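Local coordinates for uncharacterized protein (Yersinia pestis, PDB 4RGI), which is of unknown function but belongs to the KTSC domain family and folds as a small alpha-beta sandwich, at residues Ser11-Ser16 / Phe58-Ile63; Leu15-Asp20 / Gln47-Ala52; Met25-Phe30 / Thr35-Gly40. All coordinates share one frame; numbering follows the deposited sequence.

Interaction 1 (Ser11-Ser16 / Phe58-Ile63); sequences SSRILS and FFDGVI. With SO4 (sulfate ion), chain B.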
loop_
_atom_site.group_PDB
_atom_site.type_symbol
_atom_site.label_atom_id
_atom_site.label_comp_id
_atom_site.label_asym_id
_atom_site.label_seq_id
_atom_site.Cartn_x
_atom_site.Cartn_y
_atom_site.Cartn_z
ATOM N N SER A 11 -6.587 -9.445 -4.701
ATOM C CA SER A 11 -6.936 -8.251 -5.451
ATOM C C SER A 11 -6.578 -8.460 -6.906
ATOM O O SER A 11 -5.592 -9.122 -7.208
ATOM C CB SER A 11 -6.199 -7.015 -4.903
ATOM O OG SER A 11 -6.340 -5.919 -5.787
ATOM N N SER A 12 -7.352 -7.867 -7.804
ATOM C CA SER A 12 -7.052 -7.982 -9.222
ATOM C C SER A 12 -5.847 -7.116 -9.595
ATOM O O SER A 12 -5.260 -7.281 -10.662
ATOM C CB SER A 12 -8.270 -7.598 -10.063
ATOM O OG SER A 12 -8.582 -6.221 -9.957
ATOM N N ARG A 13 -5.465 -6.199 -8.713
ATOM C CA ARG A 13 -4.393 -5.268 -9.052
ATOM C C ARG A 13 -3.214 -5.315 -8.099
ATOM O O ARG A 13 -2.100 -4.930 -8.461
ATOM C CB ARG A 13 -4.950 -3.854 -9.101
ATOM C CG ARG A 13 -5.996 -3.683 -10.185
ATOM C CD ARG A 13 -6.833 -2.494 -9.920
ATOM N NE ARG A 13 -6.041 -1.264 -9.929
ATOM C CZ ARG A 13 -6.543 -0.082 -9.601
ATOM N NH1 ARG A 13 -7.814 -0.000 -9.239
ATOM N NH2 ARG A 13 -5.781 1.010 -9.617
ATOM N N ILE A 14 -3.457 -5.777 -6.879
ATOM C CA ILE A 14 -2.444 -5.718 -5.835
ATOM C C ILE A 14 -2.134 -7.105 -5.297
ATOM O O ILE A 14 -3.040 -7.894 -5.030
ATOM C CB ILE A 14 -2.906 -4.778 -4.697
ATOM C CG1 ILE A 14 -3.019 -3.348 -5.247
ATOM C CG2 ILE A 14 -1.941 -4.842 -3.499
ATOM C CD1 ILE A 14 -3.778 -2.351 -4.357
ATOM N N LEU A 15 -0.849 -7.412 -5.153
ATOM C CA LEU A 15 -0.429 -8.722 -4.654
ATOM C C LEU A 15 -0.167 -8.759 -3.148
ATOM O O LEU A 15 -0.509 -9.732 -2.474
ATOM C CB LEU A 15 0.826 -9.184 -5.396
ATOM C CG LEU A 15 0.673 -9.508 -6.881
ATOM C CD1 LEU A 15 2.035 -9.752 -7.486
ATOM C CD2 LEU A 15 -0.208 -10.736 -7.066
ATOM N N SER A 16 0.444 -7.704 -2.612
ATOM C CA SER A 16 0.774 -7.662 -1.192
ATOM C C SER A 16 0.972 -6.224 -0.707
ATOM O O SER A 16 1.268 -5.334 -1.492
ATOM C CB SER A 16 2.041 -8.479 -0.879
ATOM O OG SER A 16 3.180 -7.953 -1.551
ATOM N N PHE A 58 -9.847 1.234 -2.825
ATOM C CA PHE A 58 -9.265 1.994 -1.724
ATOM C C PHE A 58 -7.963 2.637 -2.179
ATOM O O PHE A 58 -7.716 3.799 -1.898
ATOM C CB PHE A 58 -9.019 1.119 -0.498
ATOM C CG PHE A 58 -8.556 1.895 0.705
ATOM C CD1 PHE A 58 -7.217 2.205 0.877
ATOM C CD2 PHE A 58 -9.462 2.318 1.647
ATOM C CE1 PHE A 58 -6.790 2.926 1.967
ATOM C CE2 PHE A 58 -9.040 3.042 2.745
ATOM C CZ PHE A 58 -7.705 3.345 2.905
ATOM N N PHE A 59 -7.130 1.887 -2.891
ATOM C CA PHE A 59 -5.909 2.481 -3.418
ATOM C C PHE A 59 -6.239 3.692 -4.282
ATOM O O PHE A 59 -5.655 4.762 -4.130
ATOM C CB PHE A 59 -5.103 1.481 -4.224
ATOM C CG PHE A 59 -3.962 2.100 -4.957
ATOM C CD1 PHE A 59 -2.870 2.597 -4.268
ATOM C CD2 PHE A 59 -3.983 2.211 -6.329
ATOM C CE1 PHE A 59 -1.813 3.173 -4.943
ATOM C CE2 PHE A 59 -2.925 2.791 -7.014
ATOM C CZ PHE A 59 -1.844 3.274 -6.329
ATOM N N ASP A 60 -7.194 3.535 -5.189
ATOM C CA ASP A 60 -7.540 4.634 -6.092
ATOM C C ASP A 60 -8.082 5.859 -5.366
ATOM O O ASP A 60 -7.792 6.996 -5.751
ATOM C CB ASP A 60 -8.571 4.179 -7.135
ATOM C CG ASP A 60 -7.963 3.338 -8.230
ATOM O OD1 ASP A 60 -6.741 3.448 -8.444
ATOM O OD2 ASP A 60 -8.704 2.575 -8.889
ATOM N N GLY A 61 -8.858 5.640 -4.313
ATOM C CA GLY A 61 -9.549 6.737 -3.658
ATOM C C GLY A 61 -8.787 7.428 -2.544
ATOM O O GLY A 61 -9.034 8.609 -2.250
ATOM N N VAL A 62 -7.858 6.708 -1.918
ATOM C CA VAL A 62 -7.240 7.203 -0.697
ATOM C C VAL A 62 -5.729 7.364 -0.786
ATOM O O VAL A 62 -5.159 8.250 -0.151
ATOM C CB VAL A 62 -7.579 6.270 0.478
ATOM C CG1 VAL A 62 -7.005 6.785 1.776
ATOM C CG2 VAL A 62 -9.085 6.114 0.583
ATOM N N ILE A 63 -5.081 6.508 -1.570
ATOM C CA ILE A 63 -3.617 6.480 -1.572
ATOM C C ILE A 63 -3.031 7.126 -2.827
ATOM O O ILE A 63 -2.142 7.974 -2.741
ATOM C CB ILE A 63 -3.072 5.031 -1.466
ATOM C CG1 ILE A 63 -3.647 4.307 -0.248
ATOM C CG2 ILE A 63 -1.536 5.035 -1.438
ATOM C CD1 ILE A 63 -3.302 4.979 1.052
HETATM S S SO4 B . -9.719 -5.330 -6.700
HETATM O O1 SO4 B . -9.079 -4.659 -7.811
HETATM O O2 SO4 B . -9.746 -6.758 -6.989
HETATM O O3 SO4 B . -8.924 -5.067 -5.504
HETATM O O4 SO4 B . -11.092 -4.832 -6.520
#
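Arg13 reaches from the loop before strand 14-20 to helix 55-63 and holds the carboxylate of Asp60 end-on with two nitrogens. NH1 lies 2.7 Å from Asp60 OD2 and NH2 lies 2.9 Å from Asp60 OD1, both bonds nearly straight. Asp60 sits at the edge of the guanidinium, close to its plane, yet the two flat groups are turned 38° apart: OD1 is met on its syn side, OD2 from above the carboxylate plane. A bend at chi3 (62°) in an otherwise stretched Arg13 chain turns the guanidinium onto the helix. Asp60 OD1 has a second salt-bridge partner in Lys64. Deeper in, Ile14 CD1 packs against Phe59 CB at 4.1 Å. Arg13 NH2 comes to the edge of the Phe59 ring, 3.9 Å from CD2. On the loop side, Ser11 OG, anti to its own nitrogen, accepts hydrogen bonds from the backbone N-H groups of Arg13 and Ile14 and donates to O3 of a sulfate, 2.7 Å away. Ser12 meets the same ion through its backbone N and, at 2.7 Å from O1, its OG; Ser54 and Gly56 complete this anion site, which was probably filled from the crystallisation liquor. Ser11's double acceptance makes an ST turn and ST motif in the loop before strand 14-20, and the Arg13-Asp60 salt bridge ties that loop to helix 55-63 of the alpha-beta sandwich.

Interaction 2 (Leu15-Asp20 / Gln47-Ala52); sequences LSIGYD and QNFMSA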
loop_
_atom_site.group_PDB
_atom_site.type_symbol
_atom_site.label_atom_id
_atom_site.label_comp_id
_atom_site.label_asym_id
_atom_site.label_seq_id
_atom_site.Cartn_x
_atom_site.Cartn_y
_atom_site.Cartn_z
ATOM N N LEU A 15 -0.849 -7.412 -5.153
ATOM C CA LEU A 15 -0.429 -8.722 -4.654
ATOM C C LEU A 15 -0.167 -8.759 -3.148
ATOM O O LEU A 15 -0.509 -9.732 -2.474
ATOM C CB LEU A 15 0.826 -9.184 -5.396
ATOM C CG LEU A 15 0.673 -9.508 -6.881
ATOM C CD1 LEU A 15 2.035 -9.752 -7.486
ATOM C CD2 LEU A 15 -0.208 -10.736 -7.066
ATOM N N SER A 16 0.444 -7.704 -2.612
ATOM C CA SER A 16 0.774 -7.662 -1.192
ATOM C C SER A 16 0.972 -6.224 -0.707
ATOM O O SER A 16 1.268 -5.334 -1.492
ATOM C CB SER A 16 2.041 -8.479 -0.879
ATOM O OG SER A 16 3.180 -7.953 -1.551
ATOM N N ILE A 17 0.798 -6.031 0.595
ATOM C CA ILE A 17 0.834 -4.709 1.217
ATOM C C ILE A 17 1.580 -4.809 2.514
ATOM O O ILE A 17 1.284 -5.691 3.317
ATOM C CB ILE A 17 -0.576 -4.162 1.504
ATOM C CG1 ILE A 17 -1.384 -4.015 0.219
ATOM C CG2 ILE A 17 -0.505 -2.800 2.213
ATOM C CD1 ILE A 17 -2.856 -3.716 0.473
ATOM N N GLY A 18 2.533 -3.904 2.733
ATOM C CA GLY A 18 3.233 -3.847 4.006
ATOM C C GLY A 18 3.213 -2.448 4.592
ATOM O O GLY A 18 2.997 -1.483 3.874
ATOM N N TYR A 19 3.418 -2.343 5.901
ATOM C CA TYR A 19 3.440 -1.040 6.541
ATOM C C TYR A 19 4.486 -1.015 7.648
ATOM O O TYR A 19 4.595 -1.953 8.446
ATOM C CB TYR A 19 2.065 -0.683 7.090
ATOM C CG TYR A 19 1.993 0.699 7.701
ATOM C CD1 TYR A 19 1.999 1.838 6.903
ATOM C CD2 TYR A 19 1.929 0.867 9.073
ATOM C CE1 TYR A 19 1.941 3.118 7.471
ATOM C CE2 TYR A 19 1.856 2.138 9.647
ATOM C CZ TYR A 19 1.881 3.258 8.844
ATOM O OH TYR A 19 1.813 4.514 9.428
ATOM N N ASP A 20 5.271 0.057 7.652
ATOM C CA ASP A 20 6.313 0.288 8.653
ATOM C C ASP A 20 5.858 1.434 9.541
ATOM O O ASP A 20 5.929 2.591 9.140
ATOM C CB ASP A 20 7.637 0.603 7.941
ATOM C CG ASP A 20 8.797 0.831 8.892
ATOM O OD1 ASP A 20 8.610 0.833 10.127
ATOM O OD2 ASP A 20 9.909 1.024 8.371
ATOM N N GLN A 47 -4.634 0.554 8.223
ATOM C CA GLN A 47 -5.663 -0.318 8.775
ATOM C C GLN A 47 -6.905 -0.334 7.887
ATOM O O GLN A 47 -7.427 -1.393 7.578
ATOM C CB GLN A 47 -6.031 0.118 10.194
ATOM C CG GLN A 47 -4.956 -0.139 11.227
ATOM C CD GLN A 47 -5.364 0.423 12.563
ATOM O OE1 GLN A 47 -6.275 1.248 12.641
ATOM N NE2 GLN A 47 -4.712 -0.027 13.627
ATOM N N ASN A 48 -7.367 0.836 7.461
ATOM C CA ASN A 48 -8.518 0.906 6.561
ATOM C C ASN A 48 -8.274 0.243 5.199
ATOM O O ASN A 48 -9.189 -0.314 4.602
ATOM C CB ASN A 48 -8.937 2.355 6.329
ATOM C CG ASN A 48 -9.559 2.983 7.555
ATOM O OD1 ASN A 48 -9.955 2.291 8.503
ATOM N ND2 ASN A 48 -9.653 4.308 7.543
ATOM N N PHE A 49 -7.049 0.340 4.710
ATOM C CA PHE A 49 -6.625 -0.322 3.478
ATOM C C PHE A 49 -6.814 -1.819 3.619
ATOM O O PHE A 49 -7.378 -2.471 2.745
ATOM C CB PHE A 49 -5.154 -0.009 3.197
ATOM C CG PHE A 49 -4.709 -0.200 1.748
ATOM C CD1 PHE A 49 -5.568 -0.644 0.755
ATOM C CD2 PHE A 49 -3.400 0.091 1.401
ATOM C CE1 PHE A 49 -5.120 -0.790 -0.566
ATOM C CE2 PHE A 49 -2.935 -0.053 0.085
ATOM C CZ PHE A 49 -3.803 -0.509 -0.901
HETATM N N MSE A 50 -6.353 -2.362 4.737
HETATM C CA MSE A 50 -6.396 -3.809 4.936
HETATM C C MSE A 50 -7.826 -4.308 5.119
HETATM O O MSE A 50 -8.136 -5.450 4.778
HETATM C CB MSE A 50 -5.535 -4.219 6.133
HETATM C CG MSE A 50 -4.048 -3.935 5.949
HETATM SE SE MSE A 50 -3.284 -4.521 4.222
HETATM C CE MSE A 50 -3.289 -6.449 4.466
ATOM N N SER A 51 -8.700 -3.447 5.633
ATOM C CA SER A 51 -10.096 -3.827 5.848
ATOM C C SER A 51 -11.009 -3.560 4.673
ATOM O O SER A 51 -12.165 -3.966 4.696
ATOM C CB SER A 51 -10.655 -3.094 7.066
ATOM O OG SER A 51 -9.900 -3.422 8.207
ATOM N N ALA A 52 -10.516 -2.866 3.657
ATOM C CA ALA A 52 -11.363 -2.481 2.532
ATOM C C ALA A 52 -11.923 -3.695 1.805
ATOM O O ALA A 52 -11.237 -4.707 1.648
ATOM C CB ALA A 52 -10.581 -1.617 1.546
#
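The hydrophobic layer between sheet and helices of this alpha-beta sandwich includes the place where Ile17 of strand 14-20 meets Phe49 and Met50 of helix 43-51. The CD1 methyl of Ile17 mainly covers the phenylalanine, while CG2 and CB mainly meet the selenium of Met50, a selenomethionine. CD1 stands over one face of the Phe49 ring, 3.6 Å from the ring centroid and only 13° off the normal. This is a CH-pi contact centred on the ring, and all six ring carbons lie within 4.2 Å of CD1, with CZ the nearest at 3.6 Å. The other branch, CG2, reaches Met50 SE at 3.8 Å; Ile17 CB and CD1 are almost as near to SE, each at 3.9 Å, so the methyl on the ring also borders the selenium. The torsions account for this arrangement. In Ile17, CG1 is anti to the carbonyl carbon (chi1 -61°) and the chain runs on extended to CD1, which carries the methyl out over the ring, while CG2 is anti to the backbone nitrogen. CG of Met50 is anti to the carbonyl carbon, and bends at chi2 and chi3 turn the chain back so that SE meets the isoleucine; the two side chains run past one another in opposite directions.

The helix residues also have other neighbours: Phe49 touches Leu26 and Ile28 of the adjoining strand and meets the Phe58 ring of helix 55-63, its plane turned by about 20°, whereas Met50 touches Val9. Ile17 in turn touches Leu26 and His46. Dispersion and CH-pi contact therefore carry the pairing of 15-20 with 47-52, an apolar strand-to-helix packing in which one isoleucine of an antiparallel sheet packs against two consecutive residues of the covering helix.

Interaction 3 (Met25-Phe30 / Thr35-Gly40); sequences MLEIQF and TYQYLG
Glu27 and Gln37 come together because CG of Glu27 is anti to its backbone nitrogen (chi1 -165°) while CG of Gln37 is anti to its carbonyl carbon (chi1 -65°), and both chains then extend side by side in the same direction. Gln37 NE2 donates to Glu27 OE1 at 2.9 Å, nearly straight and within the amide plane; the carboxylate and amide are almost coplanar, 19° apart. They project from a non-hydrogen-bonded pair. On the same face, Met25, a selenomethionine, lies beside Gln37 and Leu39 in one of its two conformers, and Thr35 CG2 rests on Glu27 CG.

The backbones run antiparallel as a hairpin, with hydrogen-bonded pairs at Leu26 with Tyr38 and Ile28 with Tyr36. Each pair has two bonds; the shortest, 2.7 Å, runs from Tyr38 N to Leu26 O. The other face is largely aromatic and aliphatic: Ile28 CD1 reaches Tyr38 CE2 at 3.7 Å, obliquely to the ring. Beyond the last pair, the Phe30 ring swings round to Tyr36 and Tyr38: CE1 approaches Tyr36 CD1 at 3.9 Å with the ring planes steeply inclined, and the hydroxyl of Tyr38 lies at the edge of the Phe30 ring.

Partners outside the hairpin hold the polar groups of the Glu27 face. Arg6 forms a salt bridge with Glu27 OE2, Arg70 binds Gln37 OE1, and Gln29 OE1 pairs with Ser16. With one carboxylate oxygen on an amide and the other on an arginine, the negative charge of Glu27 is probably well stabilised, and the amide of Gln37 is fixed in its flip, nitrogen to the glutamate and oxygen to the arginine.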
loop_
_atom_site.group_PDB
_atom_site.type_symbol
_atom_site.label_atom_id
_atom_site.label_comp_id
_atom_site.label_asym_id
_atom_site.label_seq_id
_atom_site.Cartn_x
_atom_site.Cartn_y
_atom_site.Cartn_z
HETATM N N MSE A 25 5.649 4.335 6.536
HETATM C CA MSE A 25 5.834 3.984 5.137
HETATM C C MSE A 25 4.965 2.811 4.731
HETATM O O MSE A 25 4.892 1.820 5.455
HETATM C CB MSE A 25 7.303 3.673 4.890
HETATM C CG MSE A 25 7.674 3.395 3.448
HETATM SE SE MSE A 25 9.604 3.466 3.322
HETATM C CE MSE A 25 10.023 1.754 4.167
ATOM N N LEU A 26 4.284 2.942 3.591
ATOM C CA LEU A 26 3.391 1.918 3.083
ATOM C C LEU A 26 4.013 1.312 1.841
ATOM O O LEU A 26 4.447 2.047 0.974
ATOM C CB LEU A 26 2.038 2.527 2.738
ATOM C CG LEU A 26 0.982 1.614 2.144
ATOM C CD1 LEU A 26 0.377 0.726 3.224
ATOM C CD2 LEU A 26 -0.065 2.484 1.536
ATOM N N GLU A 27 4.069 -0.015 1.749
ATOM C CA GLU A 27 4.667 -0.642 0.575
ATOM C C GLU A 27 3.614 -1.468 -0.142
ATOM O O GLU A 27 2.943 -2.296 0.469
ATOM C CB GLU A 27 5.866 -1.505 0.973
ATOM C CG GLU A 27 6.755 -1.912 -0.183
ATOM C CD GLU A 27 8.068 -2.528 0.302
ATOM O OE1 GLU A 27 9.002 -1.775 0.641
ATOM O OE2 GLU A 27 8.139 -3.764 0.375
ATOM N N ILE A 28 3.460 -1.223 -1.436
ATOM C CA ILE A 28 2.433 -1.902 -2.211
ATOM C C ILE A 28 3.089 -2.638 -3.370
ATOM O O ILE A 28 3.785 -2.026 -4.165
ATOM C CB ILE A 28 1.398 -0.929 -2.781
ATOM C CG1 ILE A 28 0.790 -0.070 -1.666
ATOM C CG2 ILE A 28 0.303 -1.722 -3.516
ATOM C CD1 ILE A 28 -0.269 0.891 -2.164
ATOM N N GLN A 29 2.878 -3.945 -3.456
ATOM C CA GLN A 29 3.341 -4.680 -4.620
ATOM C C GLN A 29 2.177 -4.898 -5.593
ATOM O O GLN A 29 1.201 -5.560 -5.259
ATOM C CB GLN A 29 3.951 -6.005 -4.186
ATOM C CG GLN A 29 4.323 -6.914 -5.335
ATOM C CD GLN A 29 4.880 -8.219 -4.850
ATOM O OE1 GLN A 29 4.475 -8.739 -3.808
ATOM N NE2 GLN A 29 5.821 -8.770 -5.611
ATOM N N PHE A 30 2.275 -4.315 -6.783
ATOM C CA PHE A 30 1.223 -4.421 -7.795
ATOM C C PHE A 30 1.420 -5.641 -8.707
ATOM O O PHE A 30 2.535 -6.114 -8.887
ATOM C CB PHE A 30 1.179 -3.149 -8.641
ATOM C CG PHE A 30 0.823 -1.916 -7.864
ATOM C CD1 PHE A 30 1.806 -1.098 -7.339
ATOM C CD2 PHE A 30 -0.499 -1.572 -7.670
ATOM C CE1 PHE A 30 1.463 0.038 -6.626
ATOM C CE2 PHE A 30 -0.841 -0.454 -6.961
ATOM C CZ PHE A 30 0.135 0.351 -6.435
ATOM N N THR A 35 6.774 -2.763 -7.457
ATOM C CA THR A 35 6.591 -2.418 -6.047
ATOM C C THR A 35 6.900 -0.952 -5.761
ATOM O O THR A 35 7.913 -0.438 -6.191
ATOM C CB THR A 35 7.464 -3.325 -5.157
ATOM O OG1 THR A 35 7.119 -4.691 -5.423
ATOM C CG2 THR A 35 7.233 -3.044 -3.689
ATOM N N TYR A 36 5.989 -0.287 -5.053
ATOM C CA TYR A 36 6.148 1.126 -4.697
ATOM C C TYR A 36 6.083 1.345 -3.201
ATOM O O TYR A 36 5.339 0.650 -2.516
ATOM C CB TYR A 36 5.048 1.968 -5.338
ATOM C CG TYR A 36 5.195 2.170 -6.819
ATOM C CD1 TYR A 36 5.007 1.127 -7.701
ATOM C CD2 TYR A 36 5.505 3.419 -7.340
ATOM C CE1 TYR A 36 5.136 1.310 -9.054
ATOM C CE2 TYR A 36 5.655 3.605 -8.697
ATOM C CZ TYR A 36 5.463 2.555 -9.545
ATOM O OH TYR A 36 5.608 2.738 -10.901
ATOM N N GLN A 37 6.821 2.340 -2.709
ATOM C CA GLN A 37 6.693 2.808 -1.346
ATOM C C GLN A 37 6.002 4.156 -1.326
ATOM O O GLN A 37 6.317 5.013 -2.146
ATOM C CB GLN A 37 8.066 2.915 -0.676
ATOM C CG GLN A 37 8.741 1.575 -0.531
ATOM C CD GLN A 37 10.129 1.703 0.036
ATOM O OE1 GLN A 37 10.758 2.747 -0.094
ATOM N NE2 GLN A 37 10.613 0.647 0.677
ATOM N N TYR A 38 5.085 4.332 -0.375
ATOM C CA TYR A 38 4.351 5.577 -0.185
ATOM C C TYR A 38 4.763 6.147 1.155
ATOM O O TYR A 38 4.744 5.445 2.161
ATOM C CB TYR A 38 2.837 5.349 -0.232
ATOM C CG TYR A 38 2.365 5.033 -1.630
ATOM C CD1 TYR A 38 1.863 6.037 -2.446
ATOM C CD2 TYR A 38 2.483 3.751 -2.155
ATOM C CE1 TYR A 38 1.450 5.768 -3.751
ATOM C CE2 TYR A 38 2.076 3.471 -3.461
ATOM C CZ TYR A 38 1.565 4.484 -4.248
ATOM O OH TYR A 38 1.155 4.219 -5.539
ATOM N N LEU A 39 5.146 7.414 1.169
ATOM C CA LEU A 39 5.791 7.977 2.344
ATOM C C LEU A 39 4.831 8.843 3.109
ATOM O O LEU A 39 4.016 9.532 2.520
ATOM C CB LEU A 39 7.019 8.792 1.946
ATOM C CG LEU A 39 8.036 8.051 1.099
ATOM C CD1 LEU A 39 9.212 8.959 0.850
ATOM C CD2 LEU A 39 8.476 6.834 1.839
ATOM N N GLY A 40 4.916 8.792 4.428
ATOM C CA GLY A 40 4.124 9.671 5.259
ATOM C C GLY A 40 2.677 9.248 5.333
ATOM O O GLY A 40 1.793 10.081 5.356
#

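In the fold
All three contacts lie within the KTSC domain range. Interactions 1 and 2 start from the same strand, 14-20, and share Leu15 and Ser16; their centres are about 9 Å apart, and their partners are the successive helices 55-63 and 43-51. Interaction 3 joins strands 25-30 and 34-39, with its centre about 11 Å from that of interaction 1 and 10 Å from that of interaction 2, and is nested along the chain inside the loops closed by both. Strand 25-30 lies beside 14-20 in the antiparallel sheet. The hairpin supplies the third and fourth of the sheet's five strands, while the other two contacts fasten the helices over it in a small single-chain domain.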